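Local structure of pleckstrin homology domain-containing family M member 2 (3CXB) at residues 4-9 and 90-95; 32-37 and 43-48; 68-73 and 78-83. The protein binds the Salmonella effector SifA through its pleckstrin homology domain and probably links it to kinesin. One frame throughout, in Å; residues are numbered along the deposited sequence.

Interaction 1: residues 4-9 and 90-95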
loop_
_atom_site.group_PDB
_atom_site.type_symbol
_atom_site.label_atom_id
_atom_site.label_comp_id
_atom_site.label_asym_id
_atom_site.label_seq_id
_atom_site.Cartn_x
_atom_site.Cartn_y
_atom_site.Cartn_z
ATOM N N GLY B 4 4.232 8.263 -4.830
ATOM C CA GLY B 4 2.983 8.684 -5.397
ATOM C C GLY B 4 1.892 8.728 -4.368
ATOM O O GLY B 4 2.045 8.239 -3.251
ATOM N N MET B 5 0.777 9.315 -4.764
ATOM C CA MET B 5 -0.370 9.440 -3.896
ATOM C C MET B 5 -1.306 8.253 -4.150
ATOM O O MET B 5 -1.516 7.858 -5.294
ATOM C CB MET B 5 -1.088 10.761 -4.195
ATOM C CG MET B 5 -1.846 11.353 -3.002
ATOM S SD MET B 5 -0.737 11.925 -1.653
ATOM C CE MET B 5 -0.468 13.560 -2.135
ATOM N N LEU B 6 -1.857 7.678 -3.088
ATOM C CA LEU B 6 -2.769 6.545 -3.219
ATOM C C LEU B 6 -3.863 6.678 -2.171
ATOM O O LEU B 6 -3.956 7.694 -1.486
ATOM C CB LEU B 6 -2.019 5.216 -3.006
ATOM C CG LEU B 6 -1.093 4.622 -4.088
ATOM C CD1 LEU B 6 0.067 5.538 -4.444
ATOM C CD2 LEU B 6 -0.523 3.337 -3.560
ATOM N N HIS B 7 -4.702 5.657 -2.063
ATOM C CA HIS B 7 -5.770 5.638 -1.067
ATOM C C HIS B 7 -5.573 4.337 -0.295
ATOM O O HIS B 7 -4.823 3.465 -0.733
ATOM C CB HIS B 7 -7.150 5.644 -1.738
ATOM C CG HIS B 7 -7.430 6.874 -2.544
ATOM N ND1 HIS B 7 -8.633 7.092 -3.182
ATOM C CD2 HIS B 7 -6.655 7.947 -2.834
ATOM C CE1 HIS B 7 -8.585 8.241 -3.834
ATOM N NE2 HIS B 7 -7.395 8.780 -3.640
ATOM N N TYR B 8 -6.220 4.198 0.853
ATOM C CA TYR B 8 -6.072 2.967 1.605
ATOM C C TYR B 8 -7.249 2.751 2.532
ATOM O O TYR B 8 -7.668 3.661 3.237
ATOM C CB TYR B 8 -4.747 2.974 2.383
ATOM C CG TYR B 8 -4.676 3.919 3.564
ATOM C CD1 TYR B 8 -5.134 3.530 4.822
ATOM C CD2 TYR B 8 -4.149 5.205 3.429
ATOM C CE1 TYR B 8 -5.071 4.397 5.918
ATOM C CE2 TYR B 8 -4.082 6.084 4.523
ATOM C CZ TYR B 8 -4.547 5.670 5.761
ATOM O OH TYR B 8 -4.503 6.516 6.845
ATOM N N LYS B 9 -7.797 1.544 2.511
ATOM C CA LYS B 9 -8.931 1.215 3.359
ATOM C C LYS B 9 -8.466 1.108 4.797
ATOM O O LYS B 9 -9.200 1.449 5.721
ATOM C CB LYS B 9 -9.557 -0.108 2.914
ATOM C CG LYS B 9 -10.712 -0.587 3.781
ATOM C CD LYS B 9 -11.427 -1.763 3.117
ATOM C CE LYS B 9 -12.518 -2.360 3.998
ATOM N NZ LYS B 9 -11.969 -2.874 5.283
ATOM N N ALA B 90 -0.548 -1.296 -11.681
ATOM C CA ALA B 90 0.328 -2.331 -12.209
ATOM C C ALA B 90 1.789 -1.921 -12.018
ATOM O O ALA B 90 2.694 -2.768 -11.871
ATOM C CB ALA B 90 0.046 -2.541 -13.663
ATOM N N GLU B 91 2.017 -0.611 -12.029
ATOM C CA GLU B 91 3.369 -0.100 -11.856
ATOM C C GLU B 91 3.807 -0.315 -10.417
ATOM O O GLU B 91 4.936 -0.722 -10.145
ATOM C CB GLU B 91 3.432 1.377 -12.202
ATOM C CG GLU B 91 4.840 1.822 -12.513
ATOM C CD GLU B 91 4.910 3.254 -12.965
ATOM O OE1 GLU B 91 6.025 3.695 -13.322
ATOM O OE2 GLU B 91 3.855 3.932 -12.959
ATOM N N TRP B 92 2.891 -0.051 -9.495
ATOM C CA TRP B 92 3.188 -0.236 -8.094
ATOM C C TRP B 92 3.409 -1.707 -7.834
ATOM O O TRP B 92 4.395 -2.105 -7.200
ATOM C CB TRP B 92 2.035 0.263 -7.225
ATOM C CG TRP B 92 2.158 1.710 -6.848
ATOM C CD1 TRP B 92 1.321 2.739 -7.205
ATOM C CD2 TRP B 92 3.154 2.280 -6.003
ATOM N NE1 TRP B 92 1.734 3.910 -6.624
ATOM C CE2 TRP B 92 2.860 3.657 -5.880
ATOM C CE3 TRP B 92 4.266 1.761 -5.333
ATOM C CZ2 TRP B 92 3.639 4.521 -5.112
ATOM C CZ3 TRP B 92 5.040 2.617 -4.573
ATOM C CH2 TRP B 92 4.723 3.985 -4.467
ATOM N N MET B 93 2.479 -2.511 -8.338
ATOM C CA MET B 93 2.529 -3.947 -8.148
ATOM C C MET B 93 3.880 -4.504 -8.545
ATOM O O MET B 93 4.505 -5.243 -7.787
ATOM C CB MET B 93 1.429 -4.624 -8.963
ATOM C CG MET B 93 1.043 -6.002 -8.462
ATOM S SD MET B 93 -0.035 -5.963 -7.021
ATOM C CE MET B 93 1.067 -5.746 -5.695
ATOM N N GLN B 94 4.340 -4.134 -9.728
ATOM C CA GLN B 94 5.609 -4.639 -10.228
ATOM C C GLN B 94 6.792 -4.232 -9.359
ATOM O O GLN B 94 7.708 -5.021 -9.145
ATOM C CB GLN B 94 5.810 -4.151 -11.657
ATOM C CG GLN B 94 7.096 -4.592 -12.322
ATOM C CD GLN B 94 7.226 -3.996 -13.710
ATOM O OE1 GLN B 94 6.414 -4.278 -14.592
ATOM N NE2 GLN B 94 8.242 -3.155 -13.909
ATOM N N HIS B 95 6.772 -2.999 -8.861
ATOM C CA HIS B 95 7.863 -2.528 -8.016
ATOM C C HIS B 95 7.841 -3.239 -6.669
ATOM O O HIS B 95 8.838 -3.791 -6.237
ATOM C CB HIS B 95 7.785 -1.001 -7.801
ATOM C CG HIS B 95 8.284 -0.190 -8.963
ATOM N ND1 HIS B 95 9.512 -0.407 -9.554
ATOM C CD2 HIS B 95 7.729 0.855 -9.622
ATOM C CE1 HIS B 95 9.691 0.468 -10.528
ATOM N NE2 HIS B 95 8.624 1.244 -10.590
#
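L6, on strand 2-8, packs its isopropyl end on the indole of W92, which projects from helix 86-100; across these two segments the contact is apolar and has no hydrogen bond. The two methyls of L6 divide the work. L6 CD2 sits over one face of the W92 indole in a CH-pi contact, 4.1 Å from the centroid of the five-membered ring, 19° off the ring normal and displaced toward the rim. L6 CD1 lies close to the pyrrole nitrogen, 3.2 Å from W92 NE1, and also reaches W92 CE2, on the bond shared by the two rings, at 3.7 Å. The L6 branch is set against the indole by a CG that is anti to its carbonyl carbon (chi1 -76°). A second, lesser contact is backbone to edge: G4 N approaches W92 CZ2 at 3.8 Å, near the ring plane, and the absence of a side chain at G4 leaves its main chain beside the benzo ring. Charge comes from K2, outside both segments, which makes a cation-pi contact with W92 and pairs with E91 OE2. V25 also touches the indole, while L6 goes on to meet F69 and L81. A tryptophan on the C-terminal helix, packed into the bent antiparallel sheet that the helix caps, is characteristic of PH domains.

Interaction 2: residues 32-37 and 43-48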
loop_
_atom_site.group_PDB
_atom_site.type_symbol
_atom_site.label_atom_id
_atom_site.label_comp_id
_atom_site.label_asym_id
_atom_site.label_seq_id
_atom_site.Cartn_x
_atom_site.Cartn_y
_atom_site.Cartn_z
ATOM N N LEU B 32 9.314 0.580 2.228
ATOM C CA LEU B 32 8.126 1.290 1.808
ATOM C C LEU B 32 7.600 2.124 2.951
ATOM O O LEU B 32 7.333 1.608 4.045
ATOM C CB LEU B 32 7.034 0.300 1.383
ATOM C CG LEU B 32 5.671 0.902 1.028
ATOM C CD1 LEU B 32 5.735 1.539 -0.350
ATOM C CD2 LEU B 32 4.625 -0.174 1.017
ATOM N N TYR B 33 7.438 3.413 2.697
ATOM C CA TYR B 33 6.927 4.296 3.727
ATOM C C TYR B 33 5.568 4.826 3.327
ATOM O O TYR B 33 5.312 5.078 2.154
ATOM C CB TYR B 33 7.875 5.469 3.930
ATOM C CG TYR B 33 9.333 5.093 3.988
ATOM C CD1 TYR B 33 10.017 4.725 2.844
ATOM C CD2 TYR B 33 10.035 5.151 5.182
ATOM C CE1 TYR B 33 11.375 4.432 2.881
ATOM C CE2 TYR B 33 11.387 4.859 5.233
ATOM C CZ TYR B 33 12.049 4.503 4.076
ATOM O OH TYR B 33 13.389 4.212 4.088
ATOM N N GLN B 34 4.693 4.989 4.300
ATOM C CA GLN B 34 3.378 5.537 4.025
ATOM C C GLN B 34 3.110 6.721 4.949
ATOM O O GLN B 34 3.248 6.613 6.167
ATOM C CB GLN B 34 2.301 4.490 4.249
ATOM C CG GLN B 34 0.919 5.114 4.305
ATOM C CD GLN B 34 -0.158 4.124 4.663
ATOM O OE1 GLN B 34 0.032 3.288 5.533
ATOM N NE2 GLN B 34 -1.302 4.225 4.008
ATOM N N TYR B 35 2.721 7.853 4.382
ATOM C CA TYR B 35 2.417 9.022 5.200
ATOM C C TYR B 35 0.964 9.375 4.909
ATOM O O TYR B 35 0.438 9.010 3.850
ATOM C CB TYR B 35 3.310 10.187 4.796
ATOM C CG TYR B 35 4.775 9.878 4.798
ATOM C CD1 TYR B 35 5.515 9.911 5.980
ATOM C CD2 TYR B 35 5.426 9.512 3.625
ATOM C CE1 TYR B 35 6.868 9.582 5.993
ATOM C CE2 TYR B 35 6.786 9.177 3.626
ATOM C CZ TYR B 35 7.495 9.213 4.815
ATOM O OH TYR B 35 8.818 8.860 4.845
ATOM N N PRO B 36 0.285 10.084 5.834
ATOM C CA PRO B 36 -1.120 10.453 5.595
ATOM C C PRO B 36 -1.268 11.492 4.485
ATOM O O PRO B 36 -2.334 11.633 3.882
ATOM C CB PRO B 36 -1.582 10.967 6.957
ATOM C CG PRO B 36 -0.334 11.534 7.527
ATOM C CD PRO B 36 0.711 10.502 7.181
ATOM N N ASP B 37 -0.185 12.209 4.221
ATOM C CA ASP B 37 -0.155 13.222 3.180
ATOM C C ASP B 37 1.299 13.406 2.760
ATOM O O ASP B 37 2.177 12.685 3.225
ATOM C CB ASP B 37 -0.749 14.552 3.677
ATOM C CG ASP B 37 -0.081 15.069 4.943
ATOM O OD1 ASP B 37 -0.255 14.436 6.007
ATOM O OD2 ASP B 37 0.613 16.108 4.877
ATOM N N PRO B 43 5.985 8.980 9.376
ATOM C CA PRO B 43 5.450 7.720 8.863
ATOM C C PRO B 43 4.229 7.161 9.561
ATOM O O PRO B 43 4.208 6.962 10.773
ATOM C CB PRO B 43 6.655 6.778 8.921
ATOM C CG PRO B 43 7.500 7.363 9.992
ATOM C CD PRO B 43 7.415 8.829 9.688
ATOM N N LEU B 44 3.198 6.926 8.770
ATOM C CA LEU B 44 1.976 6.353 9.284
ATOM C C LEU B 44 2.278 4.847 9.392
ATOM O O LEU B 44 1.812 4.154 10.304
ATOM C CB LEU B 44 0.850 6.634 8.287
ATOM C CG LEU B 44 -0.605 6.400 8.678
ATOM C CD1 LEU B 44 -0.962 7.229 9.887
ATOM C CD2 LEU B 44 -1.486 6.774 7.511
ATOM N N LEU B 45 3.101 4.372 8.454
ATOM C CA LEU B 45 3.521 2.980 8.385
ATOM C C LEU B 45 4.797 2.819 7.590
ATOM O O LEU B 45 4.997 3.462 6.566
ATOM C CB LEU B 45 2.452 2.116 7.738
ATOM C CG LEU B 45 2.948 0.737 7.279
ATOM C CD1 LEU B 45 3.330 -0.089 8.478
ATOM C CD2 LEU B 45 1.858 0.024 6.492
ATOM N N SER B 46 5.654 1.929 8.055
ATOM C CA SER B 46 6.910 1.675 7.395
ATOM C C SER B 46 7.112 0.166 7.322
ATOM O O SER B 46 7.085 -0.508 8.348
ATOM C CB SER B 46 8.027 2.329 8.197
ATOM O OG SER B 46 9.299 1.926 7.727
ATOM N N VAL B 47 7.308 -0.366 6.119
ATOM C CA VAL B 47 7.489 -1.805 5.965
ATOM C C VAL B 47 8.749 -2.189 5.236
ATOM O O VAL B 47 9.070 -1.637 4.194
ATOM C CB VAL B 47 6.329 -2.447 5.199
ATOM C CG1 VAL B 47 5.090 -2.486 6.058
ATOM C CG2 VAL B 47 6.061 -1.661 3.957
ATOM N N ASN B 48 9.461 -3.154 5.790
ATOM C CA ASN B 48 10.671 -3.615 5.157
ATOM C C ASN B 48 10.300 -4.684 4.137
ATOM O O ASN B 48 10.126 -5.860 4.473
ATOM C CB ASN B 48 11.636 -4.192 6.192
ATOM C CG ASN B 48 12.935 -4.672 5.572
ATOM O OD1 ASN B 48 13.750 -5.310 6.236
ATOM N ND2 ASN B 48 13.138 -4.363 4.293
#
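Q34 and L45 face each other as an antiparallel hydrogen-bonded pair, and the Q34 side chain shows how the two strands meet on the face of the sheet that also carries L32 and V47. Q34 CB lies 3.7 Å from L45 O. With CG anti to the backbone N (chi1 166°) and the chain extended beyond it, the amide is carried out across the side chains of L44 and L45. Q34 CD comes 4.1 Å from L44 CD2, whereas OE1 of Q34 rests beside L45 CB at 3.5 Å; NE2, at the tip, has a hydrogen-bond partner outside the two segments. Y8 and L79 pack against this side chain too. The Q34 carbonyl O takes two donors: L44 N at 2.6 Å, almost straight out from the oxygen, and L45 N at 3.2 Å, tilted from the carbonyl plane. Farther along, L32 and V47 form the next hydrogen-bonded pair, with bonds in both directions. Their side chains run together toward the same face as Q34 and L45, and L32 CB touches V47 CG2 at 3.4 Å. Between the L32-V47 and Q34-L45 pairs, Y33 and S46 make a non-hydrogen-bonded pair on the other face. At the turn end, the Y35 ring presents its edge to P43, CE1 of Y35 lying 3.5 Å from P43 N, and P36 CD meets L44 CB at 4.0 Å. Two successive residues, L44 and L45, opposite the single Q34 define a classic beta bulge, here at the start of the second strand of a beta hairpin in the PH domain.

Interaction 3: residues 68-73 and 78-83; sequences AFQVIL and CLELSA
F69 and L81 are an antiparallel hydrogen-bonded pair whose side chains also pack on each other; F69 buries the most surface here, followed by L81 and C78 in equal measure. L81 CB sits over one face of the F69 ring, 3.8 Å from its centroid and 22° off the normal, a CH-pi contact displaced toward the rim; beyond it L81 CD1 reaches the ring at CE1. The ring lies over L81 because F69 CG is placed between its own backbone N and carbonyl carbon (chi1 58°), which folds the phenyl back across the neighbouring strand. Elsewhere on the rim, F69 CE2 passes A83 CB at 4.4 Å. The backbones of the pair are joined twice: F69 N donates to L81 O at 3.1 Å from well above the carbonyl plane, and L81 N returns a bond to F69 O at 2.9 Å. V71 and L79 repeat this two-bond pattern and add their own side chains to the same apolar face. C78 closes the other end of the pairing. C78 CB lies 3.4 Å from V71 O, while SG of C78 turns to the opposite face and comes 3.7 Å from Q70 NE2. There Q70 and E80 run side by side, with NE2 of Q70 3.2 Å from E80 OE1 and the amide and carboxylate planes 67° apart. R58 makes a weak hydrogen bond to Q70 OE1. The hairpin lies between strands 54-59 and 2-8 in the sheet: M89, M93 and L96 of helix 86-100 cover F69, L6 and Y8 of strand 2-8 adjoin L81, and L45 and V47 of strand 45-48 meet L79 and L73.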
loop_
_atom_site.group_PDB
_atom_site.type_symbol
_atom_site.label_atom_id
_atom_site.label_comp_id
_atom_site.label_asym_id
_atom_site.label_seq_id
_atom_site.Cartn_x
_atom_site.Cartn_y
_atom_site.Cartn_z
ATOM N N ALA B 68 -7.508 -1.835 -6.917
ATOM C CA ALA B 68 -7.089 -2.135 -5.552
ATOM C C ALA B 68 -6.113 -3.301 -5.413
ATOM O O ALA B 68 -6.235 -4.313 -6.091
ATOM C CB ALA B 68 -8.302 -2.396 -4.698
ATOM N N PHE B 69 -5.149 -3.145 -4.512
ATOM C CA PHE B 69 -4.148 -4.175 -4.247
ATOM C C PHE B 69 -3.727 -4.141 -2.780
ATOM O O PHE B 69 -3.967 -3.160 -2.077
ATOM C CB PHE B 69 -2.932 -3.970 -5.143
ATOM C CG PHE B 69 -2.273 -2.620 -4.979
ATOM C CD1 PHE B 69 -1.157 -2.468 -4.155
ATOM C CD2 PHE B 69 -2.750 -1.514 -5.679
ATOM C CE1 PHE B 69 -0.522 -1.239 -4.036
ATOM C CE2 PHE B 69 -2.124 -0.271 -5.569
ATOM C CZ PHE B 69 -1.007 -0.127 -4.751
ATOM N N GLN B 70 -3.085 -5.203 -2.315
ATOM C CA GLN B 70 -2.697 -5.250 -0.923
ATOM C C GLN B 70 -1.264 -5.700 -0.667
ATOM O O GLN B 70 -0.659 -6.410 -1.469
ATOM C CB GLN B 70 -3.670 -6.144 -0.179
ATOM C CG GLN B 70 -3.743 -7.529 -0.771
ATOM C CD GLN B 70 -4.901 -8.371 -0.243
ATOM O OE1 GLN B 70 -4.875 -9.597 -0.354
ATOM N NE2 GLN B 70 -5.927 -7.719 0.312
ATOM N N VAL B 71 -0.727 -5.255 0.464
ATOM C CA VAL B 71 0.616 -5.609 0.880
ATOM C C VAL B 71 0.455 -6.431 2.147
ATOM O O VAL B 71 0.112 -5.885 3.186
ATOM C CB VAL B 71 1.445 -4.351 1.198
ATOM C CG1 VAL B 71 2.830 -4.737 1.692
ATOM C CG2 VAL B 71 1.570 -3.500 -0.044
ATOM N N ILE B 72 0.687 -7.739 2.054
ATOM C CA ILE B 72 0.559 -8.637 3.193
ATOM C C ILE B 72 1.613 -8.392 4.277
ATOM O O ILE B 72 2.800 -8.256 3.991
ATOM C CB ILE B 72 0.650 -10.109 2.759
ATOM C CG1 ILE B 72 -0.652 -10.567 2.074
ATOM C CG2 ILE B 72 0.865 -10.968 3.989
ATOM C CD1 ILE B 72 -1.042 -9.820 0.827
ATOM N N LEU B 73 1.166 -8.352 5.526
ATOM C CA LEU B 73 2.063 -8.118 6.639
ATOM C C LEU B 73 1.940 -9.208 7.688
ATOM O O LEU B 73 0.852 -9.708 7.958
ATOM C CB LEU B 73 1.761 -6.760 7.255
ATOM C CG LEU B 73 1.917 -5.586 6.283
ATOM C CD1 LEU B 73 1.401 -4.310 6.933
ATOM C CD2 LEU B 73 3.370 -5.427 5.885
ATOM N N CYS B 78 -3.182 -6.537 6.639
ATOM C CA CYS B 78 -2.559 -6.061 5.411
ATOM C C CYS B 78 -2.872 -4.611 5.075
ATOM O O CYS B 78 -3.829 -4.028 5.572
ATOM C CB CYS B 78 -2.999 -6.936 4.233
ATOM S SG CYS B 78 -4.753 -6.724 3.705
ATOM N N LEU B 79 -2.064 -4.030 4.202
ATOM C CA LEU B 79 -2.285 -2.660 3.796
ATOM C C LEU B 79 -3.155 -2.646 2.537
ATOM O O LEU B 79 -2.723 -3.085 1.479
ATOM C CB LEU B 79 -0.932 -1.988 3.537
ATOM C CG LEU B 79 -0.911 -0.560 2.986
ATOM C CD1 LEU B 79 -1.765 0.343 3.860
ATOM C CD2 LEU B 79 0.526 -0.052 2.914
ATOM N N GLU B 80 -4.391 -2.172 2.646
ATOM C CA GLU B 80 -5.260 -2.129 1.470
ATOM C C GLU B 80 -5.055 -0.807 0.743
ATOM O O GLU B 80 -5.417 0.254 1.249
ATOM C CB GLU B 80 -6.729 -2.270 1.865
ATOM C CG GLU B 80 -7.216 -3.703 2.035
ATOM C CD GLU B 80 -7.624 -4.378 0.732
ATOM O OE1 GLU B 80 -8.195 -5.492 0.804
ATOM O OE2 GLU B 80 -7.373 -3.806 -0.358
ATOM N N LEU B 81 -4.468 -0.878 -0.444
ATOM C CA LEU B 81 -4.211 0.319 -1.226
ATOM C C LEU B 81 -5.096 0.376 -2.464
ATOM O O LEU B 81 -5.700 -0.614 -2.858
ATOM C CB LEU B 81 -2.738 0.367 -1.644
ATOM C CG LEU B 81 -1.675 0.446 -0.546
ATOM C CD1 LEU B 81 -0.284 0.344 -1.161
ATOM C CD2 LEU B 81 -1.813 1.756 0.211
ATOM N N SER B 82 -5.173 1.552 -3.072
ATOM C CA SER B 82 -5.977 1.739 -4.273
ATOM C C SER B 82 -5.377 2.850 -5.115
ATOM O O SER B 82 -5.086 3.924 -4.602
ATOM C CB SER B 82 -7.413 2.103 -3.910
ATOM O OG SER B 82 -8.236 2.082 -5.063
ATOM N N ALA B 83 -5.178 2.586 -6.401
ATOM C CA ALA B 83 -4.609 3.582 -7.298
ATOM C C ALA B 83 -5.735 4.266 -8.061
ATOM O O ALA B 83 -6.911 4.022 -7.787
ATOM C CB ALA B 83 -3.633 2.931 -8.260
#

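Overall arrangement
Interactions 2 and 3 are both beta hairpins held by backbone hydrogen bonds, whereas interaction 1 joins helix to sheet through side chains, with a much smaller interface. Interaction 3 lies nearest the centre of the chain and interaction 2 farthest; its outer strand lies at an edge of the sheet, and P43, L44 and S46 are exposed. Interactions 1 and 3 share a border: strands 2-8 and 79-82 are neighbours, probably hydrogen-bonded, K9 N to E80 O and S82 N to H7 O, and L6 packs against F69 and L81. Interaction 2 meets interaction 3 through apolar pairs, V47 with L73 and L45 with L79, but reaches strand 2-8 partly through a polar group, the Q34 amide packed against the Y8 ring.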